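Local coordinates for lipoate-protein ligase 1 (Plasmodium falciparum, PDB 5T8U), which is a ligase of the lipoyl protein ligase A/B family that pairs a catalytic domain with a C-terminal domain and holds lipoic acid in its pocket, at residues K41-N46 against D247-I252; E29-N34 against T253-F258; D334-F339 against E352-I357; G305-D310 against H319-F324. All blocks are in the same frame, centred on the assembly; numbering follows the deposited sequence.

Interaction 1: residues K41-N46 against D247-I252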
# COMPACT_ATOMS: atom_id res chain seq x y z
N LYS A 41 7.78 -22.85 3.93
CA LYS A 41 8.90 -23.52 3.29
C LYS A 41 10.03 -22.55 2.99
O LYS A 41 11.21 -22.90 3.15
CB LYS A 41 8.44 -24.21 2.00
CG LYS A 41 9.55 -24.97 1.29
CD LYS A 41 9.04 -25.68 0.04
CE LYS A 41 10.17 -26.42 -0.66
NZ LYS A 41 9.71 -27.11 -1.90
N TYR A 42 9.71 -21.32 2.56
CA TYR A 42 10.75 -20.33 2.32
C TYR A 42 11.40 -19.90 3.63
O TYR A 42 12.62 -19.77 3.71
CB TYR A 42 10.17 -19.14 1.57
CG TYR A 42 9.91 -19.46 0.11
CD1 TYR A 42 10.90 -19.28 -0.84
CD2 TYR A 42 8.69 -19.97 -0.30
CE1 TYR A 42 10.68 -19.59 -2.17
CE2 TYR A 42 8.45 -20.28 -1.63
CZ TYR A 42 9.45 -20.09 -2.56
OH TYR A 42 9.23 -20.39 -3.88
N LEU A 43 10.60 -19.69 4.67
CA LEU A 43 11.13 -19.79 6.02
C LEU A 43 11.52 -21.24 6.28
O LEU A 43 11.00 -22.17 5.67
CB LEU A 43 10.11 -19.32 7.05
CG LEU A 43 9.48 -17.94 6.86
CD1 LEU A 43 8.48 -17.66 7.97
CD2 LEU A 43 10.55 -16.85 6.81
N ASN A 44 12.47 -21.43 7.20
CA ASN A 44 12.96 -22.77 7.52
C ASN A 44 12.15 -23.44 8.62
O ASN A 44 12.69 -24.29 9.35
CB ASN A 44 14.44 -22.70 7.89
CG ASN A 44 15.30 -22.20 6.75
OD1 ASN A 44 15.13 -22.62 5.60
ND2 ASN A 44 16.23 -21.30 7.05
N ILE A 45 10.88 -23.08 8.77
CA ILE A 45 10.02 -23.62 9.82
C ILE A 45 9.60 -25.04 9.46
O ILE A 45 10.02 -26.01 10.09
CB ILE A 45 8.80 -22.72 10.06
CG1 ILE A 45 9.25 -21.33 10.53
CG2 ILE A 45 7.86 -23.34 11.09
CD1 ILE A 45 8.15 -20.29 10.56
N ASN A 46 8.76 -25.16 8.43
CA ASN A 46 8.22 -26.44 8.00
C ASN A 46 8.47 -26.63 6.51
O ASN A 46 8.75 -25.68 5.78
CB ASN A 46 6.72 -26.55 8.31
CG ASN A 46 6.19 -27.96 8.18
OD1 ASN A 46 6.71 -28.75 7.39
ND2 ASN A 46 5.17 -28.28 8.96
N ASP A 247 15.37 -10.31 5.75
CA ASP A 247 16.21 -9.54 4.84
C ASP A 247 17.49 -10.27 4.45
O ASP A 247 18.15 -9.86 3.49
CB ASP A 247 16.55 -8.18 5.45
CG ASP A 247 17.24 -8.30 6.79
OD1 ASP A 247 16.94 -9.26 7.53
OD2 ASP A 247 18.07 -7.43 7.11
N GLN A 248 17.85 -11.34 5.17
CA GLN A 248 19.01 -12.15 4.82
C GLN A 248 18.65 -13.61 4.55
O GLN A 248 19.55 -14.41 4.27
CB GLN A 248 20.06 -12.08 5.94
CG GLN A 248 21.09 -10.98 5.74
CD GLN A 248 21.65 -10.46 7.04
OE1 GLN A 248 21.77 -11.19 8.03
NE2 GLN A 248 22.00 -9.18 7.06
N ASN A 249 17.37 -13.97 4.61
CA ASN A 249 16.94 -15.33 4.28
C ASN A 249 17.17 -15.56 2.79
O ASN A 249 16.38 -15.13 1.95
CB ASN A 249 15.47 -15.51 4.66
CG ASN A 249 14.98 -16.92 4.40
OD1 ASN A 249 15.32 -17.54 3.39
ND2 ASN A 249 14.18 -17.45 5.32
N ASN A 250 18.26 -16.26 2.47
CA ASN A 250 18.65 -16.41 1.07
C ASN A 250 17.58 -17.11 0.24
O ASN A 250 17.49 -16.88 -0.97
CB ASN A 250 19.98 -17.17 0.99
CG ASN A 250 21.16 -16.32 1.43
OD1 ASN A 250 21.31 -15.18 0.99
ND2 ASN A 250 21.99 -16.87 2.30
N ASN A 251 16.78 -17.98 0.86
CA ASN A 251 15.68 -18.60 0.12
C ASN A 251 14.71 -17.55 -0.41
O ASN A 251 14.09 -17.75 -1.46
CB ASN A 251 14.94 -19.60 1.00
CG ASN A 251 15.76 -20.84 1.31
OD1 ASN A 251 16.53 -21.30 0.47
ND2 ASN A 251 15.59 -21.38 2.51
N ILE A 252 14.56 -16.43 0.30
CA ILE A 252 13.66 -15.37 -0.12
C ILE A 252 14.36 -14.37 -1.03
O ILE A 252 13.83 -14.00 -2.09
CB ILE A 252 13.06 -14.67 1.12
CG1 ILE A 252 12.25 -15.66 1.96
CG2 ILE A 252 12.19 -13.48 0.71
CD1 ILE A 252 11.71 -15.09 3.27
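The C-terminal end of helix 39-42 meets the N-cap of the short helix 250-253, beside the edge of the large mixed sheet of the lipoyl protein ligase fold. Y42, the last helical residue of 41-46, gives the contact its hydrogen bond: its carbonyl O accepts from N249 ND2 at 3.2 Å. The N-H...O angle of 142° makes the bond bent, and the donor stands above the carbonyl plane rather than in it. N249 brings its amide there with CG anti to the backbone N (chi1 -177°), and the same amide caps the helix: its OD1 takes a weak bond from I252 N at 3.4 Å. That NH also bonds to N249 O, 2.8 Å away. One asparagine side chain thus serves two helix ends. The Y42 ring presents its edge to N251 O, which lies in the ring plane 3.6 Å from CD1, while Y42 CB rests on I252 CG1 at 4.1 Å. L43, where the chain leaves helical geometry, starts away from 247-252, yet its CD2 returns to touch I252 CD1 at 4.1 Å. Its side chain also packs on L13 and L15 of strand 13-17, and I252 reaches L28 and F31 of helix 22-34. N44 closes the contact near the surface, its amide plane turned 83° from that of N251, with N44 OD1 3.4 Å from N251 ND2.

Interaction 2: residues E29-N34 against T253-F258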
# COMPACT_ATOMS: atom_id res chain seq x y z
N GLU A 29 8.08 -7.53 0.53
CA GLU A 29 6.63 -7.48 0.69
C GLU A 29 5.92 -8.21 -0.45
O GLU A 29 5.04 -9.05 -0.22
CB GLU A 29 6.18 -6.02 0.76
CG GLU A 29 4.71 -5.82 1.03
CD GLU A 29 4.32 -4.36 0.97
OE1 GLU A 29 4.77 -3.66 0.04
OE2 GLU A 29 3.58 -3.90 1.87
N ASN A 30 6.30 -7.90 -1.69
CA ASN A 30 5.67 -8.55 -2.84
C ASN A 30 5.93 -10.04 -2.84
O ASN A 30 5.07 -10.82 -3.27
CB ASN A 30 6.16 -7.91 -4.14
CG ASN A 30 5.30 -8.28 -5.33
OD1 ASN A 30 4.11 -8.56 -5.18
ND2 ASN A 30 5.90 -8.29 -6.51
N PHE A 31 7.10 -10.47 -2.37
CA PHE A 31 7.39 -11.90 -2.32
C PHE A 31 6.54 -12.60 -1.27
O PHE A 31 6.11 -13.74 -1.47
CB PHE A 31 8.88 -12.13 -2.05
CG PHE A 31 9.31 -13.56 -2.21
CD1 PHE A 31 9.89 -13.99 -3.39
CD2 PHE A 31 9.12 -14.47 -1.19
CE1 PHE A 31 10.28 -15.31 -3.54
CE2 PHE A 31 9.51 -15.79 -1.34
CZ PHE A 31 10.09 -16.20 -2.52
N LEU A 32 6.28 -11.92 -0.15
CA LEU A 32 5.41 -12.50 0.87
C LEU A 32 3.98 -12.59 0.38
O LEU A 32 3.30 -13.60 0.60
CB LEU A 32 5.49 -11.66 2.15
CG LEU A 32 6.89 -11.52 2.76
CD1 LEU A 32 6.90 -10.40 3.79
CD2 LEU A 32 7.34 -12.83 3.38
N LEU A 33 3.50 -11.55 -0.30
CA LEU A 33 2.14 -11.58 -0.85
C LEU A 33 2.01 -12.67 -1.91
O LEU A 33 1.00 -13.39 -1.95
CB LEU A 33 1.78 -10.22 -1.44
CG LEU A 33 0.50 -10.17 -2.28
CD1 LEU A 33 -0.69 -10.71 -1.51
CD2 LEU A 33 0.23 -8.75 -2.75
N ASN A 34 3.00 -12.81 -2.79
CA ASN A 34 2.93 -13.76 -3.89
C ASN A 34 3.35 -15.18 -3.51
O ASN A 34 3.27 -16.07 -4.36
CB ASN A 34 3.79 -13.27 -5.06
CG ASN A 34 3.16 -12.09 -5.78
OD1 ASN A 34 3.81 -11.06 -6.00
ND2 ASN A 34 1.90 -12.22 -6.16
N THR A 253 15.55 -13.92 -0.65
CA THR A 253 16.21 -12.82 -1.33
C THR A 253 17.15 -13.27 -2.45
O THR A 253 17.61 -12.42 -3.22
CB THR A 253 17.00 -11.96 -0.33
OG1 THR A 253 17.57 -10.84 -1.00
CG2 THR A 253 18.10 -12.77 0.34
N LYS A 254 17.45 -14.56 -2.55
CA LYS A 254 18.24 -15.10 -3.65
C LYS A 254 17.37 -15.78 -4.70
O LYS A 254 17.90 -16.37 -5.64
CB LYS A 254 19.28 -16.09 -3.11
N ASN A 255 16.05 -15.70 -4.55
CA ASN A 255 15.15 -16.33 -5.50
C ASN A 255 15.11 -15.52 -6.80
O ASN A 255 15.20 -14.29 -6.78
CB ASN A 255 13.75 -16.43 -4.91
CG ASN A 255 12.78 -17.18 -5.80
OD1 ASN A 255 12.34 -16.67 -6.83
ND2 ASN A 255 12.44 -18.40 -5.40
N PRO A 256 14.96 -16.18 -7.96
CA PRO A 256 14.84 -15.42 -9.21
C PRO A 256 13.62 -14.53 -9.24
O PRO A 256 13.66 -13.44 -9.82
CB PRO A 256 14.77 -16.51 -10.29
CG PRO A 256 15.29 -17.75 -9.64
CD PRO A 256 14.92 -17.64 -8.20
N GLU A 257 12.51 -14.96 -8.63
CA GLU A 257 11.32 -14.12 -8.53
C GLU A 257 11.63 -12.84 -7.76
O GLU A 257 11.26 -11.74 -8.18
CB GLU A 257 10.19 -14.90 -7.87
CG GLU A 257 8.81 -14.31 -8.07
CD GLU A 257 7.74 -15.07 -7.32
OE1 GLU A 257 7.92 -16.28 -7.10
OE2 GLU A 257 6.72 -14.45 -6.94
N PHE A 258 12.30 -12.98 -6.62
CA PHE A 258 12.67 -11.81 -5.82
C PHE A 258 13.51 -10.84 -6.64
O PHE A 258 13.22 -9.64 -6.69
CB PHE A 258 13.43 -12.25 -4.57
CG PHE A 258 13.73 -11.12 -3.62
CD1 PHE A 258 12.85 -10.79 -2.61
CD2 PHE A 258 14.90 -10.39 -3.75
CE1 PHE A 258 13.12 -9.75 -1.75
CE2 PHE A 258 15.18 -9.35 -2.88
CZ PHE A 258 14.29 -9.03 -1.88
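Apolar contact carries this junction, in which helix 22-34 of the catalytic fold meets the start of helix 256-266. F31 is at its centre. It leaves its backbone toward 253-258, with CG anti to the backbone N (chi1 -170°). Its CE1 comes 3.9 Å from N255 CG, and that carbon sits at the ring edge near its plane. F31 CD1 also meets F258 CB at 4.1 Å. The two phenylalanine side chains cross at about a right angle, and F31 CB in turn lies at the edge of the F258 ring. One face of F258 is covered by T253 CA, 3.6 Å above the ring plane and offset toward the rim. Each ring has its edge-to-face partner elsewhere, Y42 for F31 and F24 for F258.

The side-chain hydrogen bond at this junction is a capping bond inside 253-258. N255 occupies the N-cap position, and its OD1 receives E257 N in the plane of the amide carbonyl, at a very short 2.5 Å with an N-H...O angle of 143°. E257 extends beyond CG, bringing OE2 3.7 Å from N34 CB, a contact of carboxylate with methylene. E29 points away from 253-258, bonds T109 through OE2 and touches H166 of the lipoic acid pocket.

With no hydrogen bond crossing between the segments, their cohesion rests on aromatic and methylene contact, while the capping bond holds N255 in position against the F31 edge.

Interaction 3: residues D334-F339 against E352-I357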
# COMPACT_ATOMS: atom_id res chain seq x y z
N ASP A 334 -23.09 2.91 -25.91
CA ASP A 334 -22.11 1.84 -25.74
C ASP A 334 -21.32 2.00 -24.44
O ASP A 334 -20.94 0.99 -23.84
CB ASP A 334 -21.16 1.81 -26.93
CG ASP A 334 -21.85 1.38 -28.21
OD1 ASP A 334 -23.08 1.56 -28.31
OD2 ASP A 334 -21.16 0.85 -29.11
N ILE A 335 -21.06 3.23 -24.01
CA ILE A 335 -20.35 3.44 -22.76
C ILE A 335 -21.21 3.00 -21.58
O ILE A 335 -20.76 2.25 -20.71
CB ILE A 335 -19.92 4.92 -22.63
CG1 ILE A 335 -18.87 5.25 -23.70
CG2 ILE A 335 -19.36 5.20 -21.23
CD1 ILE A 335 -18.51 6.72 -23.78
N SER A 336 -22.47 3.45 -21.55
CA SER A 336 -23.38 3.02 -20.50
C SER A 336 -23.47 1.50 -20.44
O SER A 336 -23.38 0.90 -19.37
CB SER A 336 -24.77 3.64 -20.73
OG SER A 336 -25.70 3.17 -19.77
N ILE A 337 -23.66 0.86 -21.60
CA ILE A 337 -23.68 -0.60 -21.66
C ILE A 337 -22.40 -1.16 -21.05
O ILE A 337 -22.44 -2.06 -20.19
CB ILE A 337 -23.86 -1.07 -23.11
CG1 ILE A 337 -25.26 -0.69 -23.63
CG2 ILE A 337 -23.63 -2.58 -23.24
CD1 ILE A 337 -26.41 -1.41 -22.96
N PHE A 338 -21.25 -0.64 -21.47
CA PHE A 338 -19.98 -1.15 -20.98
C PHE A 338 -19.90 -1.08 -19.46
O PHE A 338 -19.42 -2.01 -18.81
CB PHE A 338 -18.82 -0.37 -21.61
CG PHE A 338 -17.49 -0.68 -20.98
CD1 PHE A 338 -16.81 0.29 -20.26
CD2 PHE A 338 -16.93 -1.94 -21.10
CE1 PHE A 338 -15.59 0.00 -19.68
CE2 PHE A 338 -15.71 -2.23 -20.52
CZ PHE A 338 -15.04 -1.25 -19.81
N PHE A 339 -20.38 0.02 -18.87
CA PHE A 339 -20.41 0.10 -17.42
C PHE A 339 -21.40 -0.90 -16.82
O PHE A 339 -21.15 -1.43 -15.74
CB PHE A 339 -20.77 1.52 -16.97
CG PHE A 339 -19.60 2.45 -16.93
CD1 PHE A 339 -18.84 2.57 -15.78
CD2 PHE A 339 -19.24 3.19 -18.04
CE1 PHE A 339 -17.75 3.42 -15.74
CE2 PHE A 339 -18.16 4.04 -18.00
CZ PHE A 339 -17.41 4.15 -16.85
N GLU A 352 -20.97 6.54 -9.67
CA GLU A 352 -20.59 7.95 -9.68
C GLU A 352 -19.63 8.25 -10.83
O GLU A 352 -19.78 9.26 -11.53
CB GLU A 352 -19.96 8.32 -8.34
CG GLU A 352 -19.77 9.81 -8.13
CD GLU A 352 -19.27 10.15 -6.74
OE1 GLU A 352 -18.73 9.25 -6.07
OE2 GLU A 352 -19.41 11.32 -6.32
N VAL A 353 -18.65 7.37 -11.06
CA VAL A 353 -17.66 7.62 -12.10
C VAL A 353 -18.31 7.60 -13.48
O VAL A 353 -18.03 8.46 -14.32
CB VAL A 353 -16.51 6.59 -12.00
CG1 VAL A 353 -15.57 6.70 -13.20
CG2 VAL A 353 -15.73 6.81 -10.71
N ARG A 354 -19.19 6.63 -13.75
CA ARG A 354 -19.87 6.60 -15.04
C ARG A 354 -20.76 7.82 -15.21
O ARG A 354 -20.78 8.44 -16.28
CB ARG A 354 -20.68 5.30 -15.19
CG ARG A 354 -22.20 5.47 -15.10
CD ARG A 354 -22.92 4.15 -15.29
NE ARG A 354 -24.36 4.29 -15.09
CZ ARG A 354 -25.21 4.70 -16.03
NH1 ARG A 354 -26.51 4.80 -15.74
NH2 ARG A 354 -24.79 5.01 -17.24
N SER A 355 -21.49 8.19 -14.15
CA SER A 355 -22.28 9.41 -14.19
C SER A 355 -21.41 10.62 -14.50
O SER A 355 -21.91 11.61 -15.05
CB SER A 355 -23.01 9.60 -12.86
OG SER A 355 -23.66 10.86 -12.81
N TRP A 356 -20.13 10.56 -14.14
CA TRP A 356 -19.22 11.64 -14.51
C TRP A 356 -18.81 11.56 -15.98
O TRP A 356 -18.80 12.57 -16.69
CB TRP A 356 -17.98 11.61 -13.62
CG TRP A 356 -16.89 12.52 -14.11
CD1 TRP A 356 -17.00 13.85 -14.36
CD2 TRP A 356 -15.54 12.15 -14.42
NE1 TRP A 356 -15.80 14.35 -14.81
CE2 TRP A 356 -14.89 13.32 -14.85
CE3 TRP A 356 -14.82 10.96 -14.37
CZ2 TRP A 356 -13.55 13.33 -15.23
CZ3 TRP A 356 -13.49 10.97 -14.75
CH2 TRP A 356 -12.87 12.15 -15.18
N ILE A 357 -18.47 10.36 -16.45
CA ILE A 357 -17.96 10.21 -17.81
C ILE A 357 -19.03 10.57 -18.83
O ILE A 357 -18.74 11.19 -19.86
CB ILE A 357 -17.42 8.78 -18.03
CG1 ILE A 357 -16.08 8.62 -17.31
CG2 ILE A 357 -17.28 8.47 -19.53
CD1 ILE A 357 -15.45 7.26 -17.44
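An antiparallel pair of helices, 332-341 and 347-357, belongs to the helical side of the C-terminal domain, the second packing directly on its three-stranded sheet; over the two segments their axes run at 172° and approach to 10.7 Å. The central feature is a CH-pi contact. R354 CB sits over the middle of one face of the F339 ring, 3.4 Å from the ring centroid and only 14° off its normal. Further along, R354 CD lies 3.8 Å from F339 CB, so the aliphatic part of the arginine follows the phenylalanine back toward its helix. Chi1 of R354 is 108°, away from any staggered position, which suggests some torsional strain or uncertainty in the model; from CG to NE the chain is extended. This carries the guanidinium past the ring to S336, where NH2 lies 3.3 Å from S336 OG. At the edge of F339, I357 CD1 approaches CZ at 3.7 Å near the ring plane, while I335 O lies in that plane at the edge. I335 CG2 and I357 CG2 add a looser apolar touch at 4.2 Å. Beyond the pair, F339 and V353 reach L320 of helix 314-321, and I357 packs on L293 of strand 289-297. The chemistry is therefore graded: buried F339 and I335 pack with I357 on the apolar side, whereas the arginine shields a ring face with its methylenes and brings its charged end to the serine hydroxyl.

Interaction 4: residues G305-D310 against H319-F324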
# COMPACT_ATOMS: atom_id res chain seq x y z
N GLY A 305 -5.86 4.29 -24.18
CA GLY A 305 -6.03 5.24 -23.09
C GLY A 305 -5.23 4.81 -21.88
O GLY A 305 -4.49 3.82 -21.91
N ASN A 306 -5.39 5.58 -20.81
CA ASN A 306 -4.70 5.31 -19.55
C ASN A 306 -5.34 6.16 -18.47
O ASN A 306 -5.85 7.25 -18.74
CB ASN A 306 -3.20 5.61 -19.66
CG ASN A 306 -2.42 5.11 -18.46
OD1 ASN A 306 -2.96 4.41 -17.60
ND2 ASN A 306 -1.14 5.46 -18.41
N ILE A 307 -5.31 5.65 -17.24
CA ILE A 307 -5.94 6.31 -16.09
C ILE A 307 -4.88 6.53 -15.03
O ILE A 307 -4.19 5.59 -14.62
CB ILE A 307 -7.11 5.48 -15.52
CG1 ILE A 307 -8.16 5.24 -16.61
CG2 ILE A 307 -7.73 6.20 -14.32
CD1 ILE A 307 -9.34 4.39 -16.17
N PHE A 308 -4.75 7.78 -14.58
CA PHE A 308 -3.98 8.11 -13.39
C PHE A 308 -4.96 8.51 -12.29
O PHE A 308 -6.02 9.08 -12.56
CB PHE A 308 -3.00 9.26 -13.66
CG PHE A 308 -2.04 8.98 -14.78
CD1 PHE A 308 -1.57 10.02 -15.57
CD2 PHE A 308 -1.61 7.69 -15.05
CE1 PHE A 308 -0.68 9.77 -16.60
CE2 PHE A 308 -0.73 7.44 -16.08
CZ PHE A 308 -0.26 8.48 -16.86
N SER A 309 -4.60 8.22 -11.04
CA SER A 309 -5.56 8.43 -9.96
C SER A 309 -4.84 8.50 -8.62
O SER A 309 -3.65 8.19 -8.50
CB SER A 309 -6.61 7.32 -9.94
OG SER A 309 -7.55 7.52 -8.90
N ASP A 310 -5.60 8.91 -7.61
CA ASP A 310 -5.17 8.99 -6.22
C ASP A 310 -5.90 7.98 -5.35
O ASP A 310 -5.89 8.09 -4.12
CB ASP A 310 -5.40 10.41 -5.71
CG ASP A 310 -4.51 10.77 -4.54
OD1 ASP A 310 -3.30 10.45 -4.58
OD2 ASP A 310 -5.01 11.40 -3.58
N HIS A 319 -10.51 -2.14 -13.64
CA HIS A 319 -11.77 -2.38 -14.33
C HIS A 319 -12.17 -1.19 -15.20
O HIS A 319 -12.77 -1.37 -16.26
CB HIS A 319 -12.87 -2.70 -13.32
CG HIS A 319 -12.85 -4.12 -12.84
ND1 HIS A 319 -13.14 -4.47 -11.54
CD2 HIS A 319 -12.59 -5.28 -13.49
CE1 HIS A 319 -13.04 -5.78 -11.41
NE2 HIS A 319 -12.71 -6.30 -12.58
N LEU A 320 -11.84 0.03 -14.77
CA LEU A 320 -12.02 1.18 -15.65
C LEU A 320 -11.07 1.10 -16.84
O LEU A 320 -11.49 1.33 -17.99
CB LEU A 320 -11.79 2.49 -14.89
CG LEU A 320 -12.74 2.83 -13.73
CD1 LEU A 320 -12.49 4.25 -13.25
CD2 LEU A 320 -14.20 2.65 -14.12
N LYS A 321 -9.81 0.75 -16.60
CA LYS A 321 -8.84 0.62 -17.69
C LYS A 321 -9.29 -0.39 -18.74
O LYS A 321 -8.83 -0.31 -19.88
CB LYS A 321 -7.48 0.21 -17.13
CG LYS A 321 -6.60 1.38 -16.71
CD LYS A 321 -5.37 0.90 -15.94
CE LYS A 321 -4.37 2.02 -15.70
NZ LYS A 321 -3.52 2.27 -16.89
N SER A 322 -10.16 -1.33 -18.38
CA SER A 322 -10.65 -2.28 -19.37
C SER A 322 -11.42 -1.62 -20.50
O SER A 322 -11.76 -2.29 -21.48
CB SER A 322 -11.54 -3.33 -18.70
OG SER A 322 -12.78 -2.78 -18.30
N ILE A 323 -11.71 -0.31 -20.40
CA ILE A 323 -12.44 0.37 -21.46
C ILE A 323 -11.54 0.59 -22.68
O ILE A 323 -12.04 0.69 -23.81
CB ILE A 323 -13.01 1.71 -20.95
CG1 ILE A 323 -14.00 2.29 -21.97
CG2 ILE A 323 -11.88 2.70 -20.69
CD1 ILE A 323 -14.67 3.58 -21.53
N PHE A 324 -10.23 0.66 -22.48
CA PHE A 324 -9.31 0.99 -23.55
C PHE A 324 -8.92 -0.26 -24.35
O PHE A 324 -9.03 -1.39 -23.87
CB PHE A 324 -8.05 1.65 -22.98
CG PHE A 324 -8.33 2.85 -22.13
CD1 PHE A 324 -7.73 2.99 -20.89
CD2 PHE A 324 -9.21 3.83 -22.56
CE1 PHE A 324 -7.98 4.09 -20.10
CE2 PHE A 324 -9.47 4.94 -21.77
CZ PHE A 324 -8.85 5.07 -20.54
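N306 OD1 is gripped by two donors. K321 NZ reaches it from the helix side at 2.3 Å, a very short bond whose distance probably reflects coordinate error; the donor stands above the carbonyl plane. The second grip is I307 N, at 2.7 Å with an N-H...O angle of 124°, weak because the amide folds back on the next residue of its own strand. N306 leaves its backbone away from 319-324, but its amide lies alongside the K321 chain, which is long and straight until it bends at chi4 (-81°) to deliver NZ.

Next to this polar pair the packing is apolar. I307 points toward 319-324 and sets CD1 on L320 CB at 3.4 Å, while its CG1 meets F324 CE1 at 3.7 Å near the plane of the ring. F324 is sandwiched. G305 CA lies over the centre of one face, 3.4 Å from the ring centroid and 8° off the normal, a CH-pi contact made directly by the backbone since glycine has no side chain to intervene. I323 CG2 covers the opposite face, 3.4 Å above the plane and offset toward the rim.

A type I turn from K321 to F324, closed by F324 N to K321 O at 3.1 Å, swings the ring back onto the strand. I307 also touches L291 and L293 of the neighbouring strand. This is helix-on-sheet packing, with helix 314-321 and the turn K321-F324 set against outermost strand 302-309 of the three-stranded antiparallel sheet in the C-terminal domain.

How the interactions relate
The four contacts form two touching pairs at separate places. Interactions 1 and 2 lie 11 Å apart between centres and share successive helices on both sides; the Y42 and F31 rings join them, and interaction 1 is nested along the chain within the loop closed by interaction 2. Interactions 3 and 4, 13 Å apart between centres, belong to the C-terminal domain, where F338 packs on S322 and I323. All four are partly buried, with exposed residues touching only in interaction 1. There amides and a helix-end carbonyl mediate contact; interaction 2 is largely aromatic. CH-pi contacts mark interactions 3 and 4, to an arginine methylene and a glycine respectively.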